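Side-chain contact in lactate dehydrogenase, adjacent gene encodes predicted malate dehydrogenase (Cryptosporidium parvum, PDB 4ND2), which probably catalyses the NAD-dependent interconversion of (S)-lactate and pyruvate: residues Leu46-Thr49 and His50-Met54. Residues are numbered along the deposited sequence; the frame is centred on the assembly and turned at random.
Sequences LDIT and HSMVM
The hydroxyl of S51 turns back onto the carbonyl of I48: OG donates to I48 O at 2.6 Å, in the carbonyl plane and on a lone pair. Chi1 of 76° folds OG back over the main chain, from where it can reach the preceding turn. The same oxygen receives only weak bonds from the amides of S51 and M52. Close by, M52, its chain curled by a chi2 of -60°, lays its methyl CE beside I48, CE to CG2 3.8 Å, and I48 also packs on A20 and V61. This is the tightly packed part of the contact, where helix 40-55, the crossover helix between strands 30-34 and 61-64 of the Rossmann fold, meets helix 14-26 and strand 61-64.

The looser part is at the partly exposed T49. Water 2 wedges into the helix there, donating to T49 O at 2.7 Å and accepting from V53 N, while M52 N bonds T49 O from above the carbonyl plane. L46 O lies over the centre of one face of the H50 ring, 3.2 Å from its plane. At the ring edge, in the subunit interface, water 1 bridges ND1 and D47 OD1, 2.9 Å from each. The D47 carboxylate also accepts hydrogen bonds from the backbone amides of Y233, F234 and A235 of the second subunit, whose R153 packs on H50.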
loop_
_atom_site.group_PDB
_atom_site.type_symbol
_atom_site.label_atom_id
_atom_site.label_comp_id
_atom_site.label_asym_id
_atom_site.label_seq_id
_atom_site.Cartn_x
_atom_site.Cartn_y
_atom_site.Cartn_z
ATOM N N LEU A 46 22.870 -4.889 -3.416
ATOM C CA LEU A 46 23.305 -3.590 -2.893
ATOM C C LEU A 46 22.433 -2.464 -3.439
ATOM O O LEU A 46 22.013 -1.575 -2.697
ATOM C CB LEU A 46 24.771 -3.314 -3.247
ATOM C CG LEU A 46 25.829 -4.199 -2.581
ATOM C CD1 LEU A 46 27.189 -3.944 -3.216
ATOM C CD2 LEU A 46 25.881 -3.959 -1.081
ATOM N N ASP A 47 22.174 -2.514 -4.742
ATOM C CA ASP A 47 21.342 -1.525 -5.426
ATOM C C ASP A 47 19.929 -1.514 -4.841
ATOM O O ASP A 47 19.401 -0.461 -4.495
ATOM C CB ASP A 47 21.306 -1.846 -6.926
ATOM C CG ASP A 47 20.636 -0.763 -7.760
ATOM O OD1 ASP A 47 20.319 0.328 -7.242
ATOM O OD2 ASP A 47 20.424 -1.017 -8.965
ATOM N N ILE A 48 19.330 -2.694 -4.715
ATOM C CA ILE A 48 17.979 -2.818 -4.158
ATOM C C ILE A 48 17.954 -2.396 -2.683
ATOM O O ILE A 48 16.998 -1.764 -2.230
ATOM C CB ILE A 48 17.431 -4.252 -4.347
ATOM C CG1 ILE A 48 17.199 -4.524 -5.837
ATOM C CG2 ILE A 48 16.134 -4.458 -3.570
ATOM C CD1 ILE A 48 17.080 -5.992 -6.184
ATOM N N THR A 49 19.014 -2.722 -1.945
ATOM C CA THR A 49 19.136 -2.299 -0.550
ATOM C C THR A 49 19.017 -0.781 -0.416
ATOM O O THR A 49 18.314 -0.294 0.469
ATOM C CB THR A 49 20.458 -2.788 0.084
ATOM O OG1 THR A 49 20.424 -4.214 0.210
ATOM C CG2 THR A 49 20.674 -2.177 1.470
ATOM N N HIS A 50 19.680 -0.041 -1.301
ATOM C CA HIS A 50 19.614 1.426 -1.277
ATOM C C HIS A 50 18.194 1.959 -1.488
ATOM O O HIS A 50 17.856 3.035 -0.995
ATOM C CB HIS A 50 20.536 2.044 -2.334
ATOM C CG HIS A 50 21.977 1.663 -2.184
ATOM N ND1 HIS A 50 22.865 1.693 -3.237
ATOM C CD2 HIS A 50 22.680 1.231 -1.111
ATOM C CE1 HIS A 50 24.056 1.305 -2.817
ATOM N NE2 HIS A 50 23.970 1.017 -1.531
ATOM N N SER A 51 17.379 1.214 -2.235
ATOM C CA SER A 51 15.997 1.612 -2.515
ATOM C C SER A 51 15.043 1.369 -1.342
ATOM O O SER A 51 13.966 1.960 -1.301
ATOM C CB SER A 51 15.468 0.885 -3.763
ATOM O OG SER A 51 15.148 -0.473 -3.489
ATOM N N MET A 52 15.427 0.510 -0.398
ATOM C CA MET A 52 14.525 0.113 0.691
ATOM C C MET A 52 14.062 1.295 1.540
ATOM O O MET A 52 12.872 1.406 1.851
ATOM C CB MET A 52 15.163 -0.964 1.580
ATOM C CG MET A 52 15.303 -2.337 0.931
ATOM S SD MET A 52 13.743 -3.088 0.401
ATOM C CE MET A 52 13.692 -2.598 -1.321
ATOM N N VAL A 53 14.989 2.181 1.900
ATOM C CA VAL A 53 14.634 3.389 2.653
ATOM C C VAL A 53 13.672 4.288 1.864
ATOM O O VAL A 53 12.806 4.936 2.453
ATOM C CB VAL A 53 15.885 4.185 3.104
ATOM C CG1 VAL A 53 16.624 4.788 1.914
ATOM C CG2 VAL A 53 15.501 5.269 4.104
ATOM N N MET A 54 13.806 4.305 0.540
ATOM C CA MET A 54 12.924 5.107 -0.314
ATOM C C MET A 54 11.490 4.568 -0.277
ATOM O O MET A 54 10.530 5.339 -0.289
ATOM C CB MET A 54 13.423 5.126 -1.762
ATOM C CG MET A 54 14.865 5.585 -1.948
ATOM S SD MET A 54 15.393 5.357 -3.655
ATOM C CE MET A 54 17.124 5.813 -3.539
HETATM O O HOH W 1 22.156 2.115 -5.974
HETATM O O HOH W 2 17.966 1.448 2.479
#